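Local coordinates for protein five-membered-cyclitol-phosphate synthase (Streptomyces citricolor, PDB 6K96) that belongs to the myo-inositol-1-phosphate synthase family, binds nicotinamide-adenine-dinucleotide and a sodium ion, and assembles from four copies of its chain, at residues L201-N215 with A268-V282. Sequence-based numbering, arbitrary orientation.
Sequences LSERGLSLASSYQLN and AMLNIEGLGWAGTPV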
ATOM      1  N   LEU B 201     -18.888   4.544   0.234  1.00 31.56           N
ATOM      2  CA  LEU B 201     -19.374   3.565  -0.765  1.00 32.36           C
ATOM      3  C   LEU B 201     -20.899   3.491  -0.766  1.00 32.42           C
ATOM      4  O   LEU B 201     -21.470   3.386  -1.880  1.00 32.40           O
ATOM      5  CB  LEU B 201     -18.793   2.174  -0.519  1.00 33.19           C
ATOM      6  CG  LEU B 201     -17.566   1.835  -1.335  1.00 34.20           C
ATOM      7  CD1 LEU B 201     -16.369   2.651  -0.841  1.00 34.61           C
ATOM      8  CD2 LEU B 201     -17.285   0.347  -1.300  1.00 34.17           C
ATOM      9  N   SER B 202     -21.553   3.487   0.387  1.00 32.89           N
ATOM     10  CA  SER B 202     -23.014   3.194   0.452  1.00 34.62           C
ATOM     11  C   SER B 202     -23.837   4.486   0.277  1.00 35.24           C
ATOM     12  O   SER B 202     -24.890   4.447  -0.387  1.00 34.38           O
ATOM     13  CB  SER B 202     -23.374   2.393   1.701  1.00 34.50           C
ATOM     14  OG  SER B 202     -23.456   3.216   2.863  1.00 34.54           O
ATOM     15  N   GLU B 203     -23.353   5.589   0.837  1.00 37.35           N
ATOM     16  CA  GLU B 203     -23.864   6.980   0.603  1.00 40.90           C
ATOM     17  C   GLU B 203     -23.996   7.208  -0.923  1.00 40.02           C
ATOM     18  O   GLU B 203     -25.038   7.621  -1.339  1.00 39.87           O
ATOM     19  CB  GLU B 203     -22.913   7.919   1.361  1.00 44.60           C
ATOM     20  CG  GLU B 203     -23.150   9.425   1.344  1.00 48.92           C
ATOM     21  CD  GLU B 203     -21.997  10.179   2.029  1.00 53.16           C
ATOM     22  OE1 GLU B 203     -21.397   9.631   3.012  1.00 56.34           O
ATOM     23  OE2 GLU B 203     -21.655  11.304   1.577  1.00 56.63           O
ATOM     24  N   ARG B 204     -23.015   6.849  -1.753  1.00 39.67           N
ATOM     25  CA  ARG B 204     -23.056   7.146  -3.222  1.00 40.57           C
ATOM     26  C   ARG B 204     -23.567   5.898  -3.959  1.00 39.25           C
ATOM     27  O   ARG B 204     -23.653   5.952  -5.193  1.00 40.38           O
ATOM     28  CB  ARG B 204     -21.719   7.712  -3.771  1.00 41.57           C
ATOM     29  CG  ARG B 204     -20.787   8.365  -2.739  1.00 42.39           C
ATOM     30  CD  ARG B 204     -20.424   9.817  -2.840  1.00 43.54           C
ATOM     31  NE  ARG B 204     -19.671   9.996  -4.071  1.00 45.92           N
ATOM     32  CZ  ARG B 204     -19.529  11.157  -4.770  1.00 46.43           C
ATOM     33  NH1 ARG B 204     -20.103  12.275  -4.363  1.00 45.26           N
ATOM     34  NH2 ARG B 204     -18.818  11.187  -5.894  1.00 46.28           N
ATOM     35  N   GLY B 205     -23.868   4.803  -3.255  1.00 37.63           N
ATOM     36  CA  GLY B 205     -24.658   3.675  -3.785  1.00 36.68           C
ATOM     37  C   GLY B 205     -23.787   2.627  -4.439  1.00 35.81           C
ATOM     38  O   GLY B 205     -24.288   1.850  -5.281  1.00 35.06           O
ATOM     39  N   LEU B 206     -22.516   2.553  -4.045  1.00 34.75           N
ATOM     40  CA  LEU B 206     -21.643   1.452  -4.514  1.00 34.52           C
ATOM     41  C   LEU B 206     -21.929   0.196  -3.675  1.00 34.04           C
ATOM     42  O   LEU B 206     -22.216   0.284  -2.425  1.00 33.82           O
ATOM     43  CB  LEU B 206     -20.174   1.886  -4.448  1.00 34.84           C
ATOM     44  CG  LEU B 206     -19.781   2.931  -5.504  1.00 35.20           C
ATOM     45  CD1 LEU B 206     -19.773   4.308  -4.929  1.00 34.85           C
ATOM     46  CD2 LEU B 206     -18.436   2.649  -6.100  1.00 35.26           C
ATOM     47  N   SER B 207     -21.870  -0.975  -4.295  1.00 32.85           N
ATOM     48  CA  SER B 207     -22.220  -2.225  -3.580  1.00 32.25           C
ATOM     49  C   SER B 207     -20.950  -2.790  -2.939  1.00 30.98           C
ATOM     50  O   SER B 207     -19.901  -2.827  -3.609  1.00 30.94           O
ATOM     51  CB  SER B 207     -22.914  -3.208  -4.515  1.00 32.81           C
ATOM     52  OG  SER B 207     -23.978  -2.567  -5.239  1.00 33.56           O
ATOM     53  N   LEU B 208     -21.037  -3.238  -1.684  1.00 29.84           N
ATOM     54  CA  LEU B 208     -19.898  -3.909  -1.001  1.00 28.60           C
ATOM     55  C   LEU B 208     -19.868  -5.368  -1.446  1.00 28.28           C
ATOM     56  O   LEU B 208     -20.909  -5.988  -1.540  1.00 28.71           O
ATOM     57  CB  LEU B 208     -20.089  -3.724   0.499  1.00 28.09           C
ATOM     58  CG  LEU B 208     -18.920  -4.013   1.427  1.00 27.55           C
ATOM     59  CD1 LEU B 208     -17.615  -3.324   0.990  1.00 27.36           C
ATOM     60  CD2 LEU B 208     -19.303  -3.551   2.822  1.00 27.17           C
ATOM     61  N   ALA B 209     -18.740  -5.823  -1.940  1.00 27.89           N
ATOM     62  CA  ALA B 209     -18.439  -7.254  -2.118  1.00 28.05           C
ATOM     63  C   ALA B 209     -17.828  -7.762  -0.814  1.00 27.69           C
ATOM     64  O   ALA B 209     -18.198  -8.868  -0.412  1.00 28.43           O
ATOM     65  CB  ALA B 209     -17.489  -7.509  -3.261  1.00 28.06           C
ATOM     66  N   SER B 210     -16.912  -7.020  -0.196  1.00 26.79           N
ATOM     67  CA  SER B 210     -16.072  -7.589   0.875  1.00 26.39           C
ATOM     68  C   SER B 210     -15.158  -6.534   1.436  1.00 25.91           C
ATOM     69  O   SER B 210     -14.850  -5.548   0.679  1.00 26.13           O
ATOM     70  CB  SER B 210     -15.262  -8.769   0.408  1.00 26.55           C
ATOM     71  OG  SER B 210     -14.072  -8.399  -0.243  1.00 26.28           O
ATOM     72  N   SER B 211     -14.764  -6.718   2.697  1.00 25.28           N
ATOM     73  CA  SER B 211     -13.783  -5.821   3.365  1.00 24.70           C
ATOM     74  C   SER B 211     -13.094  -6.589   4.494  1.00 24.36           C
ATOM     75  O   SER B 211     -13.637  -7.530   4.915  1.00 24.68           O
ATOM     76  CB  SER B 211     -14.391  -4.473   3.772  1.00 24.35           C
ATOM     77  OG  SER B 211     -13.442  -3.625   4.418  1.00 23.90           O
ATOM     78  N   TYR B 212     -11.860  -6.268   4.815  1.00 24.12           N
ATOM     79  CA  TYR B 212     -11.181  -6.704   6.050  1.00 24.21           C
ATOM     80  C   TYR B 212     -10.425  -5.524   6.623  1.00 24.60           C
ATOM     81  O   TYR B 212     -10.020  -4.591   5.904  1.00 24.66           O
ATOM     82  CB  TYR B 212     -10.296  -7.953   5.880  1.00 23.93           C
ATOM     83  CG  TYR B 212      -9.252  -7.928   4.795  1.00 23.53           C
ATOM     84  CD1 TYR B 212      -8.026  -7.352   5.037  1.00 23.22           C
ATOM     85  CD2 TYR B 212      -9.482  -8.478   3.538  1.00 23.54           C
ATOM     86  CE1 TYR B 212      -7.043  -7.276   4.053  1.00 23.14           C
ATOM     87  CE2 TYR B 212      -8.521  -8.408   2.544  1.00 23.60           C
ATOM     88  CZ  TYR B 212      -7.293  -7.810   2.803  1.00 23.35           C
ATOM     89  OH  TYR B 212      -6.316  -7.711   1.859  1.00 23.49           O
ATOM     90  N   GLN B 213     -10.254  -5.616   7.925  1.00 25.52           N
ATOM     91  CA  GLN B 213      -9.470  -4.709   8.782  1.00 26.24           C
ATOM     92  C   GLN B 213      -8.585  -5.626   9.617  1.00 26.73           C
ATOM     93  O   GLN B 213      -9.148  -6.529  10.205  1.00 26.97           O
ATOM     94  CB  GLN B 213     -10.457  -3.925   9.639  1.00 26.54           C
ATOM     95  CG  GLN B 213      -9.837  -3.262  10.860  1.00 26.80           C
ATOM     96  CD  GLN B 213     -10.794  -2.426  11.681  1.00 27.36           C
ATOM     97  OE1 GLN B 213     -10.465  -2.077  12.817  1.00 28.30           O
ATOM     98  NE2 GLN B 213     -11.948  -2.066  11.111  1.00 27.26           N
ATOM     99  N   LEU B 214      -7.270  -5.432   9.629  1.00 27.49           N
ATOM    100  CA  LEU B 214      -6.417  -6.095  10.637  1.00 28.44           C
ATOM    101  C   LEU B 214      -5.498  -5.082  11.277  1.00 28.06           C
ATOM    102  O   LEU B 214      -5.160  -4.167  10.572  1.00 29.22           O
ATOM    103  CB  LEU B 214      -5.672  -7.280  10.029  1.00 29.68           C
ATOM    104  CG  LEU B 214      -4.996  -7.079   8.677  1.00 30.13           C
ATOM    105  CD1 LEU B 214      -3.491  -7.111   8.872  1.00 30.25           C
ATOM    106  CD2 LEU B 214      -5.415  -8.242   7.768  1.00 30.76           C
ATOM    107  N   ASN B 215      -5.161  -5.283  12.558  1.00 27.74           N
ATOM    108  CA  ASN B 215      -4.338  -4.389  13.421  1.00 27.21           C
ATOM    109  C   ASN B 215      -3.117  -5.179  13.923  1.00 26.97           C
ATOM    110  O   ASN B 215      -3.158  -6.422  13.948  1.00 26.70           O
ATOM    111  CB  ASN B 215      -5.149  -3.766  14.552  1.00 27.38           C
ATOM    112  CG  ASN B 215      -6.399  -3.059  14.065  1.00 27.89           C
ATOM    113  OD1 ASN B 215      -6.437  -1.818  13.958  1.00 28.88           O
ATOM    114  ND2 ASN B 215      -7.425  -3.833  13.735  1.00 28.09           N
ATOM    115  N   ALA B 268      -2.671  -0.563  11.077  1.00 27.78           N
ATOM    116  CA  ALA B 268      -3.961  -1.043  10.582  1.00 27.92           C
ATOM    117  C   ALA B 268      -3.835  -1.247   9.080  1.00 28.74           C
ATOM    118  O   ALA B 268      -3.094  -0.571   8.516  1.00 28.76           O
ATOM    119  CB  ALA B 268      -4.969  -0.007  10.869  1.00 27.96           C
ATOM    120  N   MET B 269      -4.424  -2.269   8.507  1.00 30.03           N
ATOM    121  CA  MET B 269      -4.367  -2.503   7.059  1.00 31.51           C
ATOM    122  C   MET B 269      -5.799  -2.764   6.685  1.00 31.08           C
ATOM    123  O   MET B 269      -6.460  -3.499   7.446  1.00 31.74           O
ATOM    124  CB  MET B 269      -3.478  -3.682   6.675  1.00 33.45           C
ATOM    125  CG  MET B 269      -2.127  -3.236   6.207  1.00 36.40           C
ATOM    126  SD  MET B 269      -0.784  -4.044   7.124  1.00 41.90           S
ATOM    127  CE  MET B 269      -1.248  -5.765   7.040  1.00 40.51           C
ATOM    128  N   LEU B 270      -6.325  -2.083   5.678  1.00 30.10           N
ATOM    129  CA  LEU B 270      -7.715  -2.418   5.337  1.00 30.03           C
ATOM    130  C   LEU B 270      -7.840  -2.564   3.829  1.00 29.44           C
ATOM    131  O   LEU B 270      -6.893  -2.209   3.105  1.00 29.48           O
ATOM    132  CB  LEU B 270      -8.694  -1.487   6.057  1.00 30.35           C
ATOM    133  CG  LEU B 270      -8.766  -0.050   5.617  1.00 30.93           C
ATOM    134  CD1 LEU B 270      -9.572   0.011   4.324  1.00 31.35           C
ATOM    135  CD2 LEU B 270      -9.372   0.836   6.719  1.00 30.70           C
ATOM    136  N   ASN B 271      -8.825  -3.374   3.472  1.00 28.95           N
ATOM    137  CA  ASN B 271      -9.210  -3.704   2.085  1.00 28.25           C
ATOM    138  C   ASN B 271     -10.712  -3.498   1.987  1.00 27.67           C
ATOM    139  O   ASN B 271     -11.415  -3.937   2.913  1.00 27.27           O
ATOM    140  CB  ASN B 271      -8.887  -5.141   1.686  1.00 28.19           C
ATOM    141  CG  ASN B 271      -9.173  -5.354   0.220  1.00 28.34           C
ATOM    142  OD1 ASN B 271     -10.123  -6.034  -0.147  1.00 28.37           O
ATOM    143  ND2 ASN B 271      -8.411  -4.682  -0.628  1.00 27.86           N
ATOM    144  N   ILE B 272     -11.150  -2.803   0.947  1.00 27.29           N
ATOM    145  CA  ILE B 272     -12.586  -2.668   0.592  1.00 27.39           C
ATOM    146  C   ILE B 272     -12.709  -2.965  -0.880  1.00 27.77           C
ATOM    147  O   ILE B 272     -11.908  -2.472  -1.604  1.00 27.61           O
ATOM    148  CB  ILE B 272     -13.175  -1.291   0.921  1.00 26.95           C
ATOM    149  CG1 ILE B 272     -13.077  -0.965   2.407  1.00 26.34           C
ATOM    150  CG2 ILE B 272     -14.594  -1.223   0.372  1.00 27.13           C
ATOM    151  CD1 ILE B 272     -13.016   0.492   2.664  1.00 26.31           C
ATOM    152  N   GLU B 273     -13.656  -3.822  -1.233  1.00 28.80           N
ATOM    153  CA  GLU B 273     -13.882  -4.305  -2.605  1.00 29.74           C
ATOM    154  C   GLU B 273     -15.318  -3.965  -2.912  1.00 29.39           C
ATOM    155  O   GLU B 273     -16.184  -4.693  -2.492  1.00 29.36           O
ATOM    156  CB  GLU B 273     -13.616  -5.809  -2.728  1.00 31.12           C
ATOM    157  CG  GLU B 273     -12.152  -6.187  -2.553  1.00 32.28           C
ATOM    158  CD  GLU B 273     -11.171  -5.594  -3.587  1.00 33.99           C
ATOM    159  OE1 GLU B 273     -11.582  -5.277  -4.763  1.00 33.93           O
ATOM    160  OE2 GLU B 273      -9.962  -5.439  -3.207  1.00 36.39           O
ATOM    161  N   GLY B 274     -15.543  -2.873  -3.630  1.00 28.98           N
ATOM    162  CA  GLY B 274     -16.896  -2.451  -4.037  1.00 28.58           C
ATOM    163  C   GLY B 274     -17.226  -2.947  -5.412  1.00 28.43           C
ATOM    164  O   GLY B 274     -16.352  -3.442  -6.124  1.00 28.38           O
ATOM    165  N   LEU B 275     -18.464  -2.782  -5.802  1.00 28.71           N
ATOM    166  CA  LEU B 275     -18.874  -3.029  -7.203  1.00 29.37           C
ATOM    167  C   LEU B 275     -19.650  -1.780  -7.618  1.00 29.38           C
ATOM    168  O   LEU B 275     -20.425  -1.217  -6.784  1.00 29.48           O
ATOM    169  CB  LEU B 275     -19.702  -4.313  -7.367  1.00 29.80           C
ATOM    170  CG  LEU B 275     -19.104  -5.592  -6.754  1.00 29.87           C
ATOM    171  CD1 LEU B 275     -20.169  -6.670  -6.521  1.00 30.01           C
ATOM    172  CD2 LEU B 275     -17.966  -6.149  -7.615  1.00 30.01           C
ATOM    173  N   GLY B 276     -19.384  -1.302  -8.824  1.00 29.36           N
ATOM    174  CA  GLY B 276     -20.040  -0.079  -9.297  1.00 29.60           C
ATOM    175  C   GLY B 276     -20.855  -0.426 -10.493  1.00 30.17           C
ATOM    176  O   GLY B 276     -21.255  -1.600 -10.590  1.00 30.65           O
ATOM    177  N   TRP B 277     -20.949   0.494 -11.438  1.00 30.32           N
ATOM    178  CA  TRP B 277     -21.751   0.250 -12.655  1.00 30.85           C
ATOM    179  C   TRP B 277     -21.304  -1.057 -13.289  1.00 31.34           C
ATOM    180  O   TRP B 277     -20.090  -1.266 -13.376  1.00 31.00           O
ATOM    181  CB  TRP B 277     -21.642   1.423 -13.611  1.00 30.68           C
ATOM    182  CG  TRP B 277     -22.334   1.225 -14.916  1.00 30.95           C
ATOM    183  CD1 TRP B 277     -21.766   0.918 -16.110  1.00 31.08           C
ATOM    184  CD2 TRP B 277     -23.734   1.342 -15.150  1.00 31.25           C
ATOM    185  NE1 TRP B 277     -22.717   0.866 -17.082  1.00 31.66           N
ATOM    186  CE2 TRP B 277     -23.935   1.121 -16.520  1.00 31.81           C
ATOM    187  CE3 TRP B 277     -24.828   1.617 -14.336  1.00 31.38           C
ATOM    188  CZ2 TRP B 277     -25.194   1.160 -17.100  1.00 32.49           C
ATOM    189  CZ3 TRP B 277     -26.073   1.677 -14.916  1.00 32.12           C
ATOM    190  CH2 TRP B 277     -26.247   1.472 -16.284  1.00 32.57           C
ATOM    191  N   ALA B 278     -22.267  -1.930 -13.604  1.00 32.23           N
ATOM    192  CA  ALA B 278     -22.044  -3.143 -14.410  1.00 32.90           C
ATOM    193  C   ALA B 278     -21.162  -4.147 -13.661  1.00 32.78           C
ATOM    194  O   ALA B 278     -20.581  -5.051 -14.357  1.00 33.10           O
ATOM    195  CB  ALA B 278     -21.384  -2.732 -15.694  1.00 33.26           C
ATOM    196  N   GLY B 279     -21.059  -3.977 -12.339  1.00 32.43           N
ATOM    197  CA  GLY B 279     -20.291  -4.864 -11.454  1.00 32.65           C
ATOM    198  C   GLY B 279     -18.775  -4.751 -11.643  1.00 32.57           C
ATOM    199  O   GLY B 279     -18.029  -5.675 -11.267  1.00 32.47           O
ATOM    200  N   THR B 280     -18.279  -3.623 -12.145  1.00 32.86           N
ATOM    201  CA  THR B 280     -16.805  -3.405 -12.247  1.00 32.12           C
ATOM    202  C   THR B 280     -16.293  -3.107 -10.845  1.00 31.10           C
ATOM    203  O   THR B 280     -17.008  -2.497 -10.053  1.00 31.15           O
ATOM    204  CB  THR B 280     -16.454  -2.333 -13.282  1.00 32.19           C
ATOM    205  OG1 THR B 280     -16.838  -1.094 -12.690  1.00 31.76           O
ATOM    206  CG2 THR B 280     -17.126  -2.582 -14.615  1.00 32.67           C
ATOM    207  N   PRO B 281     -15.100  -3.610 -10.478  1.00 30.54           N
ATOM    208  CA  PRO B 281     -14.589  -3.442  -9.132  1.00 30.13           C
ATOM    209  C   PRO B 281     -14.139  -2.013  -8.802  1.00 30.23           C
ATOM    210  O   PRO B 281     -13.473  -1.361  -9.604  1.00 30.47           O
ATOM    211  CB  PRO B 281     -13.363  -4.369  -9.053  1.00 30.01           C
ATOM    212  CG  PRO B 281     -13.500  -5.285 -10.242  1.00 30.60           C
ATOM    213  CD  PRO B 281     -14.255  -4.502 -11.285  1.00 30.91           C
ATOM    214  N   VAL B 282     -14.480  -1.581  -7.599  1.00 29.89           N
ATOM    215  CA  VAL B 282     -13.871  -0.407  -6.947  1.00 29.91           C
ATOM    216  C   VAL B 282     -13.004  -0.958  -5.830  1.00 29.68           C
ATOM    217  O   VAL B 282     -13.611  -1.549  -4.902  1.00 30.20           O
ATOM    218  CB  VAL B 282     -15.005   0.497  -6.438  1.00 29.93           C
ATOM    219  CG1 VAL B 282     -14.496   1.641  -5.585  1.00 29.26           C
ATOM    220  CG2 VAL B 282     -15.818   0.978  -7.620  1.00 30.51           C
TER
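Strand 207-215 runs antiparallel to strand 268-275, from the S207–L275 pair to N215 beside A268, and a classic beta bulge interrupts the pairing where A209 and S210 both face E273. The carbonyl O of E273 takes a bond from A209 N at 2.8 Å and a weak one from S210 N. Beyond the bulge, the side chains of Y212 and N271 share one face of the sheet. The CB of N271 lies over the tyrosine ring, 3.5 Å from its centroid, a CH-pi contact; Y212 reaches it because CG stands between its own backbone N and carbonyl carbon (chi1 53°). The amide of N271 is turned 25° from that ring, and its ND2 bonds E273 OE2 at 3.1 Å as well as D285, while S283 holds the other carboxylate oxygen. S211 suits the other face: its OG, pointing away from its own backbone N (chi1 180°), bonds N271 O at 2.5 Å, so that carbonyl, also bonded by Y212 N, is gripped twice. Alongside it, I272 directs CG2 to L201 CD2 (3.5 Å) and to L208 CD1, whose side chain crosses at about a right angle. G274, with no side chain, lets L201 CD2 lie 3.9 Å from its CA. L206, between helix 190-203 and strand 207-217, lays CD2 on V282 CG2 (3.5 Å). Helix 190-203 covers the S211, Q213 and A268 face, with H194 bonding both S211 and Q213; the broken strand 250-253 and 255-258 flanks 207-217, strand 281-291 flanks 265-275, and another subunit packs against Y212, L214 and M269.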